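Side-chain contacts in haloacid dehalogenase domain protein hydrolase (Planctomyces limnophilus, PDB 4OVY), which is a putative phosphatase of the haloacid dehalogenase superfamily, probably a metal-dependent hydrolase, and binds a calcium ion: residues 45-50 and 174-179; 53-58 and 133-138; 149-152 and 156-159. All blocks are in the same frame, centred on the assembly; numbering follows the deposited sequence. Where two conformers were deposited one is given.

Contact 1: residues 45-50 and 174-179; sequences GTLWCE and EVYGIP
Tyr176 OH is wedged between two successive residues of the loop 45-50: Leu47 CB and Trp48 CB each lie 3.4 Å from Tyr176 OH. The same oxygen stands 3.3 Å above the plane of the Trp48 indole, displaced from its middle to the side of CG, and adds a weak hydrogen bond to Asn43 OD1. No hydrogen bond joins the two segments; they meet by packing. Leu47 covers one face of the phenol: its CD1 lies 3.8 Å from the centroid of the Tyr176 ring and 8° off the ring normal, a well-centred CH-pi contact. Leu47 CB closes on the outer end of that ring, 3.6 Å from Tyr176 CZ. Over the opposite face lies Val175 CG1, from the tyrosine's own helix. Trp48 meets the tyrosine nearly at right angles; with chi1 at 75° its indole stands with one face to the phenol oxygen while NE1 bonds to Asp44 OD1. With an alanine in place of this tyrosine, Leu47 CD1 is likely to lose the ring beneath it, and the indole the oxygen over one face. Asp42 and Asp44 bind the calcium ion, and Thr46 OG1 bonds to the third protein ligand, Asn234. The contact packs helix 172-176 against the loop that follows Asp42 and Asp44 and holds Thr46, consistent with the DxDx(T/V) motif of the haloacid dehalogenase superfamily.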
loop_
_atom_site.group_PDB
_atom_site.type_symbol
_atom_site.label_atom_id
_atom_site.label_comp_id
_atom_site.label_asym_id
_atom_site.label_seq_id
_atom_site.Cartn_x
_atom_site.Cartn_y
_atom_site.Cartn_z
ATOM N N GLY A 45 11.986 3.919 17.982
ATOM C CA GLY A 45 12.878 5.033 18.287
ATOM C C GLY A 45 12.386 6.393 17.823
ATOM O O GLY A 45 13.017 7.410 18.109
ATOM N N THR A 46 11.269 6.409 17.095
ATOM C CA THR A 46 10.698 7.637 16.560
ATOM C C THR A 46 9.334 7.906 17.211
ATOM O O THR A 46 9.086 9.017 17.679
ATOM C CB THR A 46 10.585 7.551 15.029
ATOM O OG1 THR A 46 11.902 7.537 14.461
ATOM C CG2 THR A 46 9.812 8.733 14.457
ATOM N N LEU A 47 8.465 6.896 17.228
ATOM C CA LEU A 47 7.147 6.977 17.869
ATOM C C LEU A 47 7.101 6.290 19.235
ATOM O O LEU A 47 6.244 6.607 20.064
ATOM C CB LEU A 47 6.081 6.352 16.965
ATOM C CG LEU A 47 5.819 7.037 15.620
ATOM C CD1 LEU A 47 4.741 6.316 14.830
ATOM C CD2 LEU A 47 5.424 8.497 15.825
ATOM N N TRP A 48 7.989 5.323 19.459
ATOM C CA TRP A 48 8.033 4.602 20.724
ATOM C C TRP A 48 9.430 4.072 21.029
ATOM O O TRP A 48 10.329 4.142 20.195
ATOM C CB TRP A 48 6.986 3.481 20.746
ATOM C CG TRP A 48 7.294 2.248 19.945
ATOM C CD1 TRP A 48 8.208 2.113 18.935
ATOM C CD2 TRP A 48 6.646 0.974 20.067
ATOM N NE1 TRP A 48 8.177 0.834 18.440
ATOM C CE2 TRP A 48 7.224 0.118 19.111
ATOM C CE3 TRP A 48 5.629 0.478 20.888
ATOM C CZ2 TRP A 48 6.826 -1.203 18.962
ATOM C CZ3 TRP A 48 5.238 -0.841 20.736
ATOM C CH2 TRP A 48 5.837 -1.666 19.787
ATOM N N CYS A 49 9.587 3.526 22.224
ATOM C CA CYS A 49 10.885 3.129 22.742
ATOM C C CYS A 49 11.449 1.873 22.058
ATOM O O CYS A 49 10.711 0.929 21.797
ATOM C CB CYS A 49 10.735 2.894 24.238
ATOM S SG CYS A 49 12.278 2.595 25.091
ATOM N N GLU A 50 12.760 1.872 21.799
ATOM C CA GLU A 50 13.455 0.743 21.147
ATOM C C GLU A 50 14.653 0.234 21.966
ATOM O O GLU A 50 15.518 -0.462 21.436
ATOM C CB GLU A 50 13.930 1.139 19.744
ATOM C CG GLU A 50 14.971 2.243 19.757
ATOM C CD GLU A 50 15.408 2.698 18.386
ATOM O OE1 GLU A 50 15.119 2.009 17.383
ATOM O OE2 GLU A 50 16.052 3.766 18.323
ATOM N N GLU A 174 -5.368 1.861 17.139
ATOM C CA GLU A 174 -5.740 2.261 18.500
ATOM C C GLU A 174 -4.708 3.197 19.125
ATOM O O GLU A 174 -5.066 4.173 19.785
ATOM C CB GLU A 174 -5.904 1.040 19.404
ATOM C CG GLU A 174 -6.382 1.370 20.818
ATOM C CD GLU A 174 -5.998 0.318 21.857
ATOM O OE1 GLU A 174 -5.738 -0.852 21.483
ATOM O OE2 GLU A 174 -5.956 0.664 23.062
ATOM N N VAL A 175 -3.432 2.886 18.930
ATOM C CA VAL A 175 -2.357 3.556 19.660
ATOM C C VAL A 175 -1.932 4.861 18.995
ATOM O O VAL A 175 -1.777 5.875 19.679
ATOM C CB VAL A 175 -1.145 2.613 19.845
ATOM C CG1 VAL A 175 0.040 3.347 20.456
ATOM C CG2 VAL A 175 -1.539 1.420 20.714
ATOM N N TYR A 176 -1.749 4.830 17.676
ATOM C CA TYR A 176 -1.263 5.989 16.911
ATOM C C TYR A 176 -2.327 6.675 16.061
ATOM O O TYR A 176 -2.073 7.754 15.516
ATOM C CB TYR A 176 -0.134 5.563 15.953
ATOM C CG TYR A 176 1.116 5.030 16.609
ATOM C CD1 TYR A 176 1.700 5.682 17.691
ATOM C CD2 TYR A 176 1.750 3.890 16.113
ATOM C CE1 TYR A 176 2.862 5.202 18.275
ATOM C CE2 TYR A 176 2.913 3.403 16.693
ATOM C CZ TYR A 176 3.466 4.061 17.770
ATOM O OH TYR A 176 4.620 3.590 18.346
ATOM N N GLY A 177 -3.493 6.050 15.909
ATOM C CA GLY A 177 -4.510 6.556 14.988
ATOM C C GLY A 177 -4.180 6.277 13.533
ATOM O O GLY A 177 -4.708 6.930 12.643
ATOM N N ILE A 178 -3.313 5.296 13.287
ATOM C CA ILE A 178 -2.867 4.989 11.941
ATOM C C ILE A 178 -3.435 3.636 11.523
ATOM O O ILE A 178 -3.093 2.606 12.129
ATOM C CB ILE A 178 -1.328 4.983 11.867
ATOM C CG1 ILE A 178 -0.794 6.381 12.204
ATOM C CG2 ILE A 178 -0.866 4.534 10.486
ATOM C CD1 ILE A 178 0.714 6.462 12.339
ATOM N N PRO A 179 -4.309 3.626 10.498
ATOM C CA PRO A 179 -4.939 2.385 10.065
ATOM C C PRO A 179 -3.969 1.483 9.304
ATOM O O PRO A 179 -2.944 1.956 8.834
ATOM C CB PRO A 179 -6.042 2.874 9.133
ATOM C CG PRO A 179 -5.469 4.099 8.515
ATOM C CD PRO A 179 -4.652 4.744 9.597
#

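Contact 2: residues 53-58 and 133-138; sequences MYVQLA and RPYTEC
Val55 and Tyr135 meet where the chain appears to leave the haloacid dehalogenase core and to return: the 74 residues between the segments are largely helical and contain no strand, consistent with a C1-type cap inserted behind the first motif. Val55 opens helix 55-67, right after the N-cap residue Tyr54, while Tyr135 starts the short 3-10 turn 135-137. Their side chains run past each other in opposite directions, and this is the tight part. Val55 CG1, anti to the backbone N (chi1 175°), reaches over one face of the phenol, 3.7 Å from Tyr135 CG. It lies nearer the CB end than the middle, 25° off the ring normal, in a CH-pi contact. The second methyl, Val55 CG2, presses on the neighbouring ring carbon, 3.6 Å from Tyr135 CD1. Trp122 of helix 112-125 packs against Val55 and Ala58 and meets the tyrosine ring with its plane almost parallel, so the apolar patch joins helices 55-67 and 112-125 to the loop 133-138. One helical turn on, the fit is looser: Ala58 CB approaches the phenol obliquely and comes no closer than 4.0 Å, to Tyr135 OH. The partly exposed flank of the 3-10 turn has polar chemistry instead. There Arg133, whose NH2 also bonds to Pro303 O, reaches across the turn to Glu137. The guanidinium grips one oxygen side-on with two nitrogens: Arg133 NE lies 3.0 Å from Glu137 OE1, on its anti lone pair, and Arg133 NH2 lies 3.3 Å from Glu137 OE1.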
loop_
_atom_site.group_PDB
_atom_site.type_symbol
_atom_site.label_atom_id
_atom_site.label_comp_id
_atom_site.label_asym_id
_atom_site.label_seq_id
_atom_site.Cartn_x
_atom_site.Cartn_y
_atom_site.Cartn_z
HETATM N N MSE A 53 15.906 -3.221 23.430
HETATM C CA MSE A 53 15.912 -3.788 22.070
HETATM C C MSE A 53 14.646 -3.429 21.342
HETATM O O MSE A 53 13.661 -3.002 21.953
HETATM C CB MSE A 53 16.052 -5.320 22.103
HETATM C CG MSE A 53 14.884 -5.997 22.809
HETATM SE SE MSE A 53 15.173 -7.936 22.961
HETATM C CE MSE A 53 16.243 -7.833 24.610
ATOM N N TYR A 54 14.644 -3.621 20.025
ATOM C CA TYR A 54 13.430 -3.433 19.234
ATOM C C TYR A 54 12.348 -4.293 19.866
ATOM O O TYR A 54 12.611 -5.442 20.252
ATOM C CB TYR A 54 13.650 -3.830 17.766
ATOM C CG TYR A 54 14.795 -3.104 17.073
ATOM C CD1 TYR A 54 14.915 -1.717 17.148
ATOM C CD2 TYR A 54 15.747 -3.802 16.325
ATOM C CE1 TYR A 54 15.949 -1.050 16.514
ATOM C CE2 TYR A 54 16.782 -3.137 15.682
ATOM C CZ TYR A 54 16.881 -1.758 15.783
ATOM O OH TYR A 54 17.911 -1.074 15.159
ATOM N N VAL A 55 11.139 -3.749 19.995
ATOM C CA VAL A 55 10.069 -4.482 20.663
ATOM C C VAL A 55 9.765 -5.800 19.943
ATOM O O VAL A 55 9.485 -6.805 20.592
ATOM C CB VAL A 55 8.781 -3.639 20.801
ATOM C CG1 VAL A 55 7.647 -4.475 21.382
ATOM C CG2 VAL A 55 9.041 -2.426 21.691
ATOM N N GLN A 56 9.821 -5.802 18.611
ATOM C CA GLN A 56 9.606 -7.040 17.870
ATOM C C GLN A 56 10.686 -8.084 18.168
ATOM O O GLN A 56 10.407 -9.277 18.104
ATOM C CB GLN A 56 9.486 -6.805 16.368
ATOM C CG GLN A 56 9.064 -8.052 15.603
ATOM C CD GLN A 56 8.906 -7.815 14.121
ATOM O OE1 GLN A 56 8.740 -6.686 13.678
ATOM N NE2 GLN A 56 8.943 -8.887 13.347
ATOM N N LEU A 57 11.901 -7.649 18.489
ATOM C CA LEU A 57 12.948 -8.599 18.892
ATOM C C LEU A 57 12.600 -9.239 20.240
ATOM O O LEU A 57 12.775 -10.456 20.415
ATOM C CB LEU A 57 14.332 -7.939 18.903
ATOM C CG LEU A 57 15.527 -8.871 19.146
ATOM C CD1 LEU A 57 15.537 -10.047 18.177
ATOM C CD2 LEU A 57 16.827 -8.084 19.060
ATOM N N ALA A 58 12.077 -8.439 21.176
ATOM C CA ALA A 58 11.572 -8.973 22.448
ATOM C C ALA A 58 10.487 -10.032 22.199
ATOM O O ALA A 58 10.491 -11.093 22.818
ATOM C CB ALA A 58 11.035 -7.854 23.338
ATOM N N ARG A 133 5.282 -1.294 32.073
ATOM C CA ARG A 133 4.016 -1.001 31.415
ATOM C C ARG A 133 4.046 -1.745 30.081
ATOM O O ARG A 133 5.130 -2.120 29.612
ATOM C CB ARG A 133 3.891 0.494 31.135
ATOM C CG ARG A 133 3.930 1.380 32.369
ATOM C CD ARG A 133 4.111 2.844 31.994
ATOM N NE ARG A 133 2.920 3.410 31.359
ATOM C CZ ARG A 133 2.769 4.697 31.032
ATOM N NH1 ARG A 133 3.737 5.577 31.269
ATOM N NH2 ARG A 133 1.636 5.108 30.470
ATOM N N PRO A 134 2.875 -1.948 29.457
ATOM C CA PRO A 134 2.864 -2.526 28.118
ATOM C C PRO A 134 3.706 -1.687 27.162
ATOM O O PRO A 134 3.793 -0.469 27.320
ATOM C CB PRO A 134 1.392 -2.454 27.711
ATOM C CG PRO A 134 0.640 -2.390 28.987
ATOM C CD PRO A 134 1.516 -1.636 29.934
ATOM N N TYR A 135 4.316 -2.333 26.181
ATOM C CA TYR A 135 5.168 -1.626 25.228
ATOM C C TYR A 135 4.395 -0.540 24.471
ATOM O O TYR A 135 4.965 0.481 24.101
ATOM C CB TYR A 135 5.811 -2.616 24.250
ATOM C CG TYR A 135 6.884 -3.475 24.872
ATOM C CD1 TYR A 135 8.153 -2.960 25.113
ATOM C CD2 TYR A 135 6.641 -4.807 25.204
ATOM C CE1 TYR A 135 9.152 -3.741 25.674
ATOM C CE2 TYR A 135 7.636 -5.596 25.769
ATOM C CZ TYR A 135 8.890 -5.062 25.995
ATOM O OH TYR A 135 9.886 -5.833 26.553
ATOM N N THR A 136 3.099 -0.760 24.266
ATOM C CA THR A 136 2.232 0.208 23.597
ATOM C C THR A 136 1.939 1.460 24.438
ATOM O O THR A 136 1.387 2.422 23.916
ATOM C CB THR A 136 0.893 -0.439 23.189
ATOM O OG1 THR A 136 0.327 -1.103 24.323
ATOM C CG2 THR A 136 1.101 -1.471 22.068
ATOM N N GLU A 137 2.286 1.437 25.725
ATOM C CA GLU A 137 2.255 2.635 26.568
ATOM C C GLU A 137 3.612 3.338 26.632
ATOM O O GLU A 137 3.726 4.426 27.218
ATOM C CB GLU A 137 1.762 2.300 27.974
ATOM C CG GLU A 137 0.274 1.999 28.030
ATOM C CD GLU A 137 -0.212 1.639 29.425
ATOM O OE1 GLU A 137 0.407 2.071 30.426
ATOM O OE2 GLU A 137 -1.223 0.915 29.519
ATOM N N CYS A 138 4.630 2.739 26.010
ATOM C CA CYS A 138 5.950 3.348 25.929
ATOM C C CYS A 138 6.099 4.123 24.617
ATOM O O CYS A 138 7.162 4.147 23.991
ATOM C CB CYS A 138 7.028 2.280 26.112
ATOM S SG CYS A 138 6.869 1.404 27.695
#

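Contact 3: residues 149-152 and 156-159; sequences FLRQ and KTFI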
loop_
_atom_site.group_PDB
_atom_site.type_symbol
_atom_site.label_atom_id
_atom_site.label_comp_id
_atom_site.label_asym_id
_atom_site.label_seq_id
_atom_site.Cartn_x
_atom_site.Cartn_y
_atom_site.Cartn_z
ATOM N N PHE A 149 -2.026 16.694 15.342
ATOM C CA PHE A 149 -1.884 18.028 14.770
ATOM C C PHE A 149 -1.841 17.956 13.242
ATOM O O PHE A 149 -2.519 18.708 12.549
ATOM C CB PHE A 149 -0.608 18.681 15.312
ATOM C CG PHE A 149 -0.296 20.025 14.711
ATOM C CD1 PHE A 149 -1.095 21.129 14.989
ATOM C CD2 PHE A 149 0.816 20.197 13.901
ATOM C CE1 PHE A 149 -0.799 22.376 14.451
ATOM C CE2 PHE A 149 1.113 21.443 13.354
ATOM C CZ PHE A 149 0.304 22.534 13.630
ATOM N N LEU A 150 -1.036 17.040 12.724
ATOM C CA LEU A 150 -0.924 16.856 11.279
ATOM C C LEU A 150 -2.244 16.385 10.665
ATOM O O LEU A 150 -2.671 16.892 9.627
ATOM C CB LEU A 150 0.209 15.879 10.958
ATOM C CG LEU A 150 1.604 16.412 11.311
ATOM C CD1 LEU A 150 2.637 15.297 11.303
ATOM C CD2 LEU A 150 2.019 17.539 10.372
ATOM N N ARG A 151 -2.903 15.430 11.309
ATOM C CA ARG A 151 -4.194 14.948 10.804
ATOM C C ARG A 151 -5.268 16.044 10.854
ATOM O O ARG A 151 -6.096 16.136 9.956
ATOM C CB ARG A 151 -4.625 13.672 11.526
ATOM C CG ARG A 151 -3.764 12.471 11.136
ATOM C CD ARG A 151 -4.363 11.152 11.604
ATOM N NE ARG A 151 -4.373 11.038 13.059
ATOM C CZ ARG A 151 -3.539 10.294 13.797
ATOM N NH1 ARG A 151 -3.672 10.297 15.111
ATOM N NH2 ARG A 151 -2.573 9.552 13.252
ATOM N N GLN A 152 -5.226 16.894 11.872
ATOM C CA GLN A 152 -6.125 18.059 11.940
ATOM C C GLN A 152 -5.937 19.005 10.756
ATOM O O GLN A 152 -6.874 19.684 10.356
ATOM C CB GLN A 152 -5.937 18.817 13.255
ATOM C CG GLN A 152 -6.521 18.098 14.467
ATOM C CD GLN A 152 -5.989 18.634 15.794
ATOM O OE1 GLN A 152 -5.390 19.713 15.856
ATOM N NE2 GLN A 152 -6.208 17.876 16.863
ATOM N N LYS A 156 -2.090 12.877 5.715
ATOM C CA LYS A 156 -2.202 11.433 5.929
ATOM C C LYS A 156 -0.896 10.944 6.526
ATOM O O LYS A 156 0.164 11.074 5.907
ATOM C CB LYS A 156 -2.460 10.677 4.621
ATOM C CG LYS A 156 -3.828 10.929 4.022
ATOM C CD LYS A 156 -4.029 10.197 2.700
ATOM C CE LYS A 156 -4.525 8.772 2.873
ATOM N NZ LYS A 156 -5.304 8.316 1.677
ATOM N N THR A 157 -0.988 10.361 7.715
ATOM C CA THR A 157 0.172 9.938 8.486
ATOM C C THR A 157 0.432 8.457 8.232
ATOM O O THR A 157 -0.427 7.627 8.512
ATOM C CB THR A 157 -0.056 10.148 9.998
ATOM O OG1 THR A 157 -1.268 9.491 10.399
ATOM C CG2 THR A 157 -0.156 11.636 10.336
ATOM N N PHE A 158 1.608 8.140 7.692
ATOM C CA PHE A 158 2.021 6.759 7.446
ATOM C C PHE A 158 3.180 6.355 8.364
ATOM O O PHE A 158 4.048 7.172 8.704
ATOM C CB PHE A 158 2.531 6.594 6.011
ATOM C CG PHE A 158 1.463 6.549 4.964
ATOM C CD1 PHE A 158 0.826 7.716 4.552
ATOM C CD2 PHE A 158 1.141 5.351 4.331
ATOM C CE1 PHE A 158 -0.136 7.679 3.558
ATOM C CE2 PHE A 158 0.180 5.315 3.341
ATOM C CZ PHE A 158 -0.460 6.477 2.954
ATOM N N ILE A 159 3.211 5.080 8.732
ATOM C CA ILE A 159 4.417 4.482 9.298
ATOM C C ILE A 159 5.223 3.826 8.177
ATOM O O ILE A 159 4.661 3.150 7.311
ATOM C CB ILE A 159 4.081 3.442 10.382
ATOM C CG1 ILE A 159 3.603 4.152 11.648
ATOM C CG2 ILE A 159 5.290 2.574 10.712
ATOM C CD1 ILE A 159 2.978 3.213 12.656
#
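Arg151 and Thr157 supply the hydrogen bond of this contact: Arg151 NH2 donates to Thr157 OG1 at 3.1 Å, with an N-H...O angle of 154°. The hydroxyl oxygen lies at the edge of the guanidinium, close to its plane. A bend of the arginine chain at chi3 (-67°) brings the guanidinium round to the threonine, and the two side chains cross at about a right angle. The same NH2 also donates to Tyr176 O, at the end of helix 172-176. Apolar contacts follow along the stems: Arg151 CG rests 3.8 Å from Thr157 CG2, and Leu150 CB approaches that methyl more loosely, at 4.3 Å from Thr157 CG2. Leu150 also reaches Phe41 of strand 38-41 and Val20 of helix 11-24, which places it within the helix-to-sheet layer. Through Arg151 and Leu150, helix 141-152 is joined to the first residues of strand 156-161, which runs parallel to 38-41, as in an alpha/beta Rossmann-like core. Charge pairing lies farther out, where Lys156 turns from the helix and its NZ forms a salt bridge with Glu181 OE2 of the second subunit. One guanidinium nitrogen, donating to both a hydroxyl and a carbonyl, ties helix 141-152 both to strand 156-161 and to the end of helix 172-176.

How the contacts relate
All three contacts are largely buried, but their chemistry changes with place. Contact 1, nearest the centre of the chain, joins the loop next to the calcium site to a helix end through aromatic and aliphatic packing. Contact 2 shares that apolar character, yet lies at what is probably the cap boundary and has a polar outer flank; it touches contact 1 where Trp48 CZ2 packs on Val55 CB and Cys49 N probably bonds to Cys138 O. Contact 3 lies farthest from the centre, away from the annotated sites, and is the one with a hydrogen bond across its segments. Arg151 and Ile159 link it to Tyr176 of contact 1, whereas contacts 2 and 3 do not touch.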